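Local structure of beta-D-glucoside glucohydrolase (Trichoderma reesei, 4I8D) at residues M381-G386 with I445-N450; A438-G443 with G452-L457. The protein probably hydrolyses terminal, non-reducing beta-D-glucosyl residues with release of beta-D-glucose, as a secreted family 3 beta-glucosidase of cellulose degradation. All coordinates share one frame; numbering follows the deposited sequence.

Contact 1 of 2, residues M381-G386 with I445-N450; sequences MGWGSG and ITVEGN. With BGC (beta-D-glucopyranose), chain G.
Trp-383 and Val-447 form the apolar heart of this contact. Val-447 lays its CG2 methyl on a face of the indole, 3.6 Å from the centroid of the six-membered ring of Trp-383 and 10° off the ring normal. This is a CH-pi contact. Val-447 CB sits near the rim of the same ring, 3.5 Å from Trp-383 CZ3. Ile-445 works at the pyrrole end. Its CG2 lies over the face, and its CB is 3.9 Å from Trp-383 CD1. CG of Trp-383 stands between its own backbone N and carbonyl carbon (chi1 71°), which sets the indole alongside 445-450 with one face against Val-447. The indole NE1 bonds Glu-442 O. Replacing Trp-383 by an alanine is likely to open a gap beside Val-447 and Ile-445 and leave Glu-442 O without its indole N-H.

Residues 381-386 and 445-450 are both loops of the family 3 C-terminal domain, and 381-386 reaches the glucose pocket. There Ser-385 OG accepts a hydrogen bond from glucose O3 at 3.1 Å. The same hydroxyl is bonded to Glu-442.

Polar bonds shape 445-450. Val-447 to Asn-450 is a type I' beta turn, closed by backbone bonds in both directions. Asn-450 ND2 adds a bond to Val-447 O (3.2 Å, N-H...O angle 159°). The donor lies in the carbonyl plane, and this acceptor also takes Asn-450 N. This side-chain bond and the one from Asn-455 N to Asn-450 OD1 would fix the rotation of the amide.

Contact 2 of 2, residues A438-G443 with G452-L457; sequences ADSGEG and GDRNNL. With BGC (beta-D-glucopyranose), chain G.
Gly-441 and Gly-452 join two arms, 438-443 and 452-457, of the long loop that follows strand 431-438 in the family 3 C-terminal domain. This loop carries Glu-442 into the glucose pocket. Gly-441 N gives a nearly straight hydrogen bond to Gly-452 O (3.1 Å, N-H...O angle 171°). It is the one hydrogen bond between 438-443 and 452-457. The backbones come very close beside it, with Gly-443 CA 3.8 Å from Gly-452 CA. A side chain on Gly-452 would run into Gly-443. At the backbone angles of Gly-452 a CB would also press on the carbonyl O of the preceding residue, which alone demands glycine.

Farther along, the contact is made by the aliphatic part of Arg-454. Two kinks in this side chain lay it along 438-443. Its CG rests 3.3 Å from Asp-439 O, and its CD is 3.9 Å from Ser-440 CB. Ser-440 CB also packs against Gly-452 O. The guanidinium passes near the methyl of Ala-438, and Leu-457 CD2 lies over one of its faces. Its NH2 bonds Ala-486 O.

Outside partners tie the loop to the N-terminal part of the enzyme. Asp-453 accepts the backbone N-H groups of Gly-125, Glu-167 and Leu-168, and Ser-440 OG bonds Gly-125 O. Glu-442 OE2 makes a salt bridge with Arg-170.

Asp-439 turns back on its own arm, where Ser-440 N bonds its OD1 on the anti side. The bond from CA to CB of Glu-442 points away from 452-457. With CG anti to the backbone N (chi1 -167°) and an extended chain beyond, Glu-442 brings OE2 to 2.7 Å from glucose O1, which donates the hydrogen bond.

In the fold
From the N terminus, the family 3 N-terminal part comes first, then the C-terminal domain. Residues 381-386 lie in the loop between helices 361-364 and 396-406. The chain then runs through helix 396-406, strand 410-414, helix 419-426 and strand 431-438. Contact 1 closes this excursion of 58 residues. Contact 2 closes a short loop of eight residues, before helix 463-471. The two contacts cross, since their segments alternate along the chain. They also touch. Backbone hydrogen bonds of Trp-383 with Ser-440 and Glu-442 fasten 381-386 to 438-443, while Asn-450 OD1 takes Asn-455 N and so links 445-450 to 452-457. Together they bring Ser-385 and Glu-442 to one glucose.

Contact 1 of 2, residues M381-G386 with I445-N450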
ATOM      1  N   MET A 381      -1.279 -12.106   5.407  1.00 43.14           N
ATOM      2  CA  MET A 381      -1.304 -11.381   4.128  1.00 42.84           C
ATOM      3  C   MET A 381      -2.348 -11.940   3.154  1.00 42.96           C
ATOM      4  O   MET A 381      -2.923 -13.003   3.391  1.00 43.48           O
ATOM      5  CB  MET A 381       0.084 -11.379   3.471  1.00 42.87           C
ATOM      6  CG  MET A 381       0.652 -12.750   3.119  1.00 43.08           C
ATOM      7  SD  MET A 381       2.271 -12.614   2.327  1.00 44.05           S
ATOM      8  CE  MET A 381       3.323 -12.225   3.727  1.00 42.81           C
ATOM      9  N   GLY A 382      -2.586 -11.225   2.060  1.00 42.19           N
ATOM     10  CA  GLY A 382      -3.436 -11.737   0.992  1.00 44.26           C
ATOM     11  C   GLY A 382      -2.690 -12.655   0.031  1.00 45.47           C
ATOM     12  O   GLY A 382      -1.522 -12.992   0.264  1.00 46.59           O
ATOM     13  N   TRP A 383      -3.355 -13.049  -1.057  1.00 44.78           N
ATOM     14  CA  TRP A 383      -2.742 -13.940  -2.042  1.00 44.43           C
ATOM     15  C   TRP A 383      -2.344 -13.268  -3.361  1.00 43.67           C
ATOM     16  O   TRP A 383      -2.621 -12.090  -3.584  1.00 43.18           O
ATOM     17  CB  TRP A 383      -3.625 -15.163  -2.302  1.00 44.32           C
ATOM     18  CG  TRP A 383      -4.900 -14.896  -3.061  1.00 44.73           C
ATOM     19  CD1 TRP A 383      -5.022 -14.582  -4.389  1.00 45.27           C
ATOM     20  CD2 TRP A 383      -6.235 -14.966  -2.545  1.00 44.00           C
ATOM     21  NE1 TRP A 383      -6.346 -14.427  -4.723  1.00 44.84           N
ATOM     22  CE2 TRP A 383      -7.113 -14.661  -3.611  1.00 44.63           C
ATOM     23  CE3 TRP A 383      -6.775 -15.244  -1.281  1.00 43.19           C
ATOM     24  CZ2 TRP A 383      -8.503 -14.632  -3.451  1.00 43.32           C
ATOM     25  CZ3 TRP A 383      -8.157 -15.209  -1.124  1.00 42.18           C
ATOM     26  CH2 TRP A 383      -9.000 -14.911  -2.204  1.00 42.40           C
ATOM     27  N   GLY A 384      -1.693 -14.047  -4.221  1.00 43.86           N
ATOM     28  CA  GLY A 384      -1.246 -13.595  -5.534  1.00 44.07           C
ATOM     29  C   GLY A 384       0.240 -13.275  -5.608  1.00 45.26           C
ATOM     30  O   GLY A 384       1.034 -13.709  -4.767  1.00 45.03           O
ATOM     31  N   SER A 385       0.607 -12.495  -6.620  1.00 46.41           N
ATOM     32  CA  SER A 385       1.996 -12.143  -6.885  1.00 47.53           C
ATOM     33  C   SER A 385       2.685 -11.415  -5.720  1.00 47.64           C
ATOM     34  O   SER A 385       3.890 -11.553  -5.535  1.00 48.99           O
ATOM     35  CB  SER A 385       2.086 -11.307  -8.165  1.00 48.54           C
ATOM     36  OG  SER A 385       1.688  -9.965  -7.937  1.00 48.65           O
ATOM     37  N   GLY A 386       1.914 -10.654  -4.943  1.00 46.91           N
ATOM     38  CA  GLY A 386       2.434  -9.895  -3.811  1.00 46.36           C
ATOM     39  C   GLY A 386       2.561 -10.667  -2.508  1.00 48.04           C
ATOM     40  O   GLY A 386       2.732 -10.073  -1.440  1.00 48.80           O
ATOM     41  N   ILE A 445      -6.345 -16.531  -8.866  1.00 64.07           N
ATOM     42  CA  ILE A 445      -6.552 -17.612  -7.897  1.00 64.60           C
ATOM     43  C   ILE A 445      -7.914 -17.416  -7.239  1.00 61.85           C
ATOM     44  O   ILE A 445      -8.184 -16.363  -6.657  1.00 61.84           O
ATOM     45  CB  ILE A 445      -5.458 -17.641  -6.782  1.00 64.86           C
ATOM     46  CG1 ILE A 445      -4.050 -17.819  -7.366  1.00 64.01           C
ATOM     47  CG2 ILE A 445      -5.735 -18.755  -5.778  1.00 65.71           C
ATOM     48  CD1 ILE A 445      -2.932 -17.659  -6.353  1.00 62.56           C
ATOM     49  N   THR A 446      -8.773 -18.425  -7.332  1.00 60.62           N
ATOM     50  CA  THR A 446     -10.055 -18.375  -6.639  1.00 60.83           C
ATOM     51  C   THR A 446      -9.980 -19.187  -5.347  1.00 60.90           C
ATOM     52  O   THR A 446      -9.811 -20.409  -5.376  1.00 62.41           O
ATOM     53  CB  THR A 446     -11.228 -18.833  -7.539  1.00 61.01           C
ATOM     54  OG1 THR A 446     -11.384 -17.908  -8.622  1.00 59.02           O
ATOM     55  CG2 THR A 446     -12.542 -18.903  -6.753  1.00 59.76           C
ATOM     56  N   VAL A 447     -10.086 -18.491  -4.219  1.00 59.95           N
ATOM     57  CA  VAL A 447     -10.068 -19.137  -2.907  1.00 60.68           C
ATOM     58  C   VAL A 447     -11.444 -19.019  -2.265  1.00 60.76           C
ATOM     59  O   VAL A 447     -11.980 -17.914  -2.129  1.00 62.68           O
ATOM     60  CB  VAL A 447      -8.992 -18.537  -1.966  1.00 60.22           C
ATOM     61  CG1 VAL A 447      -8.922 -19.318  -0.658  1.00 59.85           C
ATOM     62  CG2 VAL A 447      -7.628 -18.512  -2.645  1.00 58.86           C
ATOM     63  N   GLU A 448     -12.005 -20.170  -1.889  1.00 61.07           N
ATOM     64  CA  GLU A 448     -13.324 -20.283  -1.245  1.00 58.74           C
ATOM     65  C   GLU A 448     -14.449 -19.554  -1.997  1.00 58.61           C
ATOM     66  O   GLU A 448     -15.389 -19.027  -1.390  1.00 59.60           O
ATOM     67  CB  GLU A 448     -13.249 -19.853   0.228  1.00 56.82           C
ATOM     68  CG  GLU A 448     -12.352 -20.740   1.078  1.00 56.31           C
ATOM     69  CD  GLU A 448     -12.498 -20.474   2.564  1.00 56.80           C
ATOM     70  OE1 GLU A 448     -11.454 -20.362   3.256  1.00 57.36           O
ATOM     71  OE2 GLU A 448     -13.650 -20.368   3.038  1.00 54.19           O
ATOM     72  N   GLY A 449     -14.336 -19.531  -3.323  1.00 58.71           N
ATOM     73  CA  GLY A 449     -15.317 -18.878  -4.184  1.00 56.82           C
ATOM     74  C   GLY A 449     -15.008 -17.432  -4.528  1.00 56.59           C
ATOM     75  O   GLY A 449     -15.662 -16.851  -5.395  1.00 56.26           O
ATOM     76  N   ASN A 450     -14.022 -16.846  -3.850  1.00 54.50           N
ATOM     77  CA  ASN A 450     -13.646 -15.450  -4.092  1.00 53.41           C
ATOM     78  C   ASN A 450     -12.584 -15.349  -5.184  1.00 53.41           C
ATOM     79  O   ASN A 450     -11.437 -15.762  -4.987  1.00 55.05           O
ATOM     80  CB  ASN A 450     -13.179 -14.763  -2.802  1.00 52.10           C
ATOM     81  CG  ASN A 450     -14.222 -14.821  -1.692  1.00 51.79           C
ATOM     82  OD1 ASN A 450     -14.907 -13.830  -1.412  1.00 49.55           O
ATOM     83  ND2 ASN A 450     -14.344 -15.987  -1.049  1.00 51.62           N
TER
HETATM   84  C2  BGC G 810       0.971  -9.179 -11.299  1.00 81.80           C
HETATM   85  C3  BGC G 810       2.121  -8.207 -10.953  1.00 79.23           C
HETATM   86  C4  BGC G 810       3.447  -8.953 -10.756  1.00 79.10           C
HETATM   87  C5  BGC G 810       3.722  -9.870 -11.952  1.00 78.28           C
HETATM   88  C6  BGC G 810       5.037 -10.628 -11.836  1.00 76.87           C
HETATM   89  C1  BGC G 810       1.391 -10.211 -12.371  1.00 81.91           C
HETATM   90  O1  BGC G 810       0.408 -11.247 -12.525  1.00 81.93           O
HETATM   91  O2  BGC G 810      -0.205  -8.457 -11.723  1.00 79.33           O
HETATM   92  O3  BGC G 810       1.821  -7.447  -9.771  1.00 75.55           O
HETATM   93  O4  BGC G 810       4.521  -8.027 -10.547  1.00 78.98           O
HETATM   94  O5  BGC G 810       2.652 -10.817 -12.053  1.00 80.06           O
HETATM   95  O6  BGC G 810       4.875 -11.746 -10.957  1.00 74.98           O

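Contact 2 of 2, residues A438-G443 with G452-L457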
ATOM      1  N   ALA A 438     -10.823 -12.270   7.095  1.00 38.27           N
ATOM      2  CA  ALA A 438     -11.360 -12.153   5.741  1.00 38.03           C
ATOM      3  C   ALA A 438     -10.162 -12.009   4.806  1.00 38.15           C
ATOM      4  O   ALA A 438      -9.195 -11.324   5.134  1.00 37.74           O
ATOM      5  CB  ALA A 438     -12.302 -10.963   5.608  1.00 37.02           C
ATOM      6  N   ASP A 439     -10.226 -12.655   3.649  1.00 38.63           N
ATOM      7  CA  ASP A 439      -9.071 -12.756   2.772  1.00 39.38           C
ATOM      8  C   ASP A 439      -9.428 -12.287   1.377  1.00 39.45           C
ATOM      9  O   ASP A 439     -10.602 -12.225   1.028  1.00 41.35           O
ATOM     10  CB  ASP A 439      -8.591 -14.216   2.725  1.00 40.56           C
ATOM     11  CG  ASP A 439      -7.076 -14.349   2.515  1.00 41.59           C
ATOM     12  OD1 ASP A 439      -6.426 -13.410   2.001  1.00 40.28           O
ATOM     13  OD2 ASP A 439      -6.531 -15.422   2.863  1.00 44.25           O
ATOM     14  N   SER A 440      -8.409 -11.954   0.592  1.00 39.55           N
ATOM     15  CA  SER A 440      -8.558 -11.604  -0.820  1.00 40.85           C
ATOM     16  C   SER A 440      -7.189 -11.661  -1.489  1.00 42.30           C
ATOM     17  O   SER A 440      -6.170 -11.859  -0.822  1.00 42.63           O
ATOM     18  CB  SER A 440      -9.162 -10.199  -0.984  1.00 40.06           C
ATOM     19  OG  SER A 440      -8.194  -9.190  -0.754  1.00 39.95           O
ATOM     20  N   GLY A 441      -7.150 -11.479  -2.802  1.00 43.05           N
ATOM     21  CA  GLY A 441      -5.867 -11.411  -3.476  1.00 45.22           C
ATOM     22  C   GLY A 441      -5.960 -11.043  -4.932  1.00 46.25           C
ATOM     23  O   GLY A 441      -6.971 -10.496  -5.376  1.00 45.72           O
ATOM     24  N   GLU A 442      -4.887 -11.338  -5.662  1.00 47.96           N
ATOM     25  CA  GLU A 442      -4.844 -11.148  -7.103  1.00 50.72           C
ATOM     26  C   GLU A 442      -5.797 -12.128  -7.789  1.00 51.98           C
ATOM     27  O   GLU A 442      -5.905 -13.294  -7.389  1.00 50.72           O
ATOM     28  CB  GLU A 442      -3.416 -11.323  -7.624  1.00 52.35           C
ATOM     29  CG  GLU A 442      -3.226 -10.848  -9.053  1.00 54.73           C
ATOM     30  CD  GLU A 442      -1.805 -10.992  -9.552  1.00 56.94           C
ATOM     31  OE1 GLU A 442      -0.858 -10.752  -8.778  1.00 57.17           O
ATOM     32  OE2 GLU A 442      -1.635 -11.340 -10.735  1.00 58.88           O
ATOM     33  N   GLY A 443      -6.475 -11.644  -8.824  1.00 53.89           N
ATOM     34  CA  GLY A 443      -7.586 -12.359  -9.437  1.00 57.85           C
ATOM     35  C   GLY A 443      -7.206 -13.335 -10.529  1.00 62.16           C
ATOM     36  O   GLY A 443      -7.669 -13.209 -11.665  1.00 65.88           O
ATOM     37  N   GLY A 452     -10.409 -13.408  -6.441  1.00 44.81           N
ATOM     38  CA  GLY A 452      -9.541 -12.241  -6.235  1.00 41.69           C
ATOM     39  C   GLY A 452     -10.207 -11.234  -5.312  1.00 39.69           C
ATOM     40  O   GLY A 452      -9.886 -11.149  -4.125  1.00 38.37           O
ATOM     41  N   ASP A 453     -11.149 -10.477  -5.866  1.00 38.44           N
ATOM     42  CA  ASP A 453     -12.028  -9.615  -5.070  1.00 37.33           C
ATOM     43  C   ASP A 453     -12.929 -10.448  -4.159  1.00 37.05           C
ATOM     44  O   ASP A 453     -13.247 -11.601  -4.462  1.00 37.29           O
ATOM     45  CB  ASP A 453     -12.889  -8.723  -5.977  1.00 36.22           C
ATOM     46  CG  ASP A 453     -12.086  -8.056  -7.077  1.00 35.64           C
ATOM     47  OD1 ASP A 453     -11.082  -7.378  -6.770  1.00 36.70           O
ATOM     48  OD2 ASP A 453     -12.451  -8.208  -8.255  1.00 34.97           O
ATOM     49  N   ARG A 454     -13.332  -9.859  -3.041  1.00 37.32           N
ATOM     50  CA  ARG A 454     -14.259 -10.506  -2.119  1.00 38.02           C
ATOM     51  C   ARG A 454     -15.697 -10.521  -2.653  1.00 38.32           C
ATOM     52  O   ARG A 454     -16.137  -9.578  -3.299  1.00 39.17           O
ATOM     53  CB  ARG A 454     -14.209  -9.810  -0.766  1.00 38.00           C
ATOM     54  CG  ARG A 454     -13.005 -10.204   0.067  1.00 38.55           C
ATOM     55  CD  ARG A 454     -12.424  -8.990   0.757  1.00 38.86           C
ATOM     56  NE  ARG A 454     -13.059  -8.698   2.034  1.00 38.21           N
ATOM     57  CZ  ARG A 454     -13.088  -7.494   2.596  1.00 37.06           C
ATOM     58  NH1 ARG A 454     -12.540  -6.455   1.989  1.00 36.86           N
ATOM     59  NH2 ARG A 454     -13.683  -7.333   3.765  1.00 36.67           N
ATOM     60  N   ASN A 455     -16.415 -11.605  -2.393  1.00 38.66           N
ATOM     61  CA  ASN A 455     -17.825 -11.677  -2.740  1.00 38.70           C
ATOM     62  C   ASN A 455     -18.638 -10.781  -1.821  1.00 39.46           C
ATOM     63  O   ASN A 455     -19.632 -10.199  -2.249  1.00 41.00           O
ATOM     64  CB  ASN A 455     -18.345 -13.115  -2.656  1.00 38.18           C
ATOM     65  CG  ASN A 455     -17.680 -14.041  -3.655  1.00 38.23           C
ATOM     66  OD1 ASN A 455     -17.664 -13.778  -4.855  1.00 38.83           O
ATOM     67  ND2 ASN A 455     -17.143 -15.144  -3.162  1.00 38.15           N
ATOM     68  N   ASN A 456     -18.217 -10.680  -0.563  1.00 39.33           N
ATOM     69  CA  ASN A 456     -18.932  -9.880   0.425  1.00 39.84           C
ATOM     70  C   ASN A 456     -18.018  -9.294   1.507  1.00 40.26           C
ATOM     71  O   ASN A 456     -16.816  -9.562   1.519  1.00 41.15           O
ATOM     72  CB  ASN A 456     -20.098 -10.680   1.035  1.00 40.10           C
ATOM     73  CG  ASN A 456     -19.639 -11.942   1.733  1.00 40.99           C
ATOM     74  OD1 ASN A 456     -19.168 -11.901   2.868  1.00 41.51           O
ATOM     75  ND2 ASN A 456     -19.785 -13.077   1.059  1.00 40.03           N
ATOM     76  N   LEU A 457     -18.593  -8.473   2.391  1.00 39.33           N
ATOM     77  CA  LEU A 457     -17.840  -7.787   3.442  1.00 39.11           C
ATOM     78  C   LEU A 457     -18.084  -8.399   4.824  1.00 39.87           C
ATOM     79  O   LEU A 457     -18.024  -7.711   5.846  1.00 39.64           O
ATOM     80  CB  LEU A 457     -18.173  -6.284   3.442  1.00 38.49           C
ATOM     81  CG  LEU A 457     -17.999  -5.527   2.118  1.00 38.37           C
ATOM     82  CD1 LEU A 457     -18.652  -4.152   2.158  1.00 37.53           C
ATOM     83  CD2 LEU A 457     -16.527  -5.432   1.737  1.00 37.27           C
TER
HETATM   84  C2  BGC G 810       0.971  -9.179 -11.299  1.00 81.80           C
HETATM   85  C3  BGC G 810       2.121  -8.207 -10.953  1.00 79.23           C
HETATM   86  C4  BGC G 810       3.447  -8.953 -10.756  1.00 79.10           C
HETATM   87  C5  BGC G 810       3.722  -9.870 -11.952  1.00 78.28           C
HETATM   88  C6  BGC G 810       5.037 -10.628 -11.836  1.00 76.87           C
HETATM   89  C1  BGC G 810       1.391 -10.211 -12.371  1.00 81.91           C
HETATM   90  O1  BGC G 810       0.408 -11.247 -12.525  1.00 81.93           O
HETATM   91  O2  BGC G 810      -0.205  -8.457 -11.723  1.00 79.33           O
HETATM   92  O3  BGC G 810       1.821  -7.447  -9.771  1.00 75.55           O
HETATM   93  O4  BGC G 810       4.521  -8.027 -10.547  1.00 78.98           O
HETATM   94  O5  BGC G 810       2.652 -10.817 -12.053  1.00 80.06           O
HETATM   95  O6  BGC G 810       4.875 -11.746 -10.957  1.00 74.98           O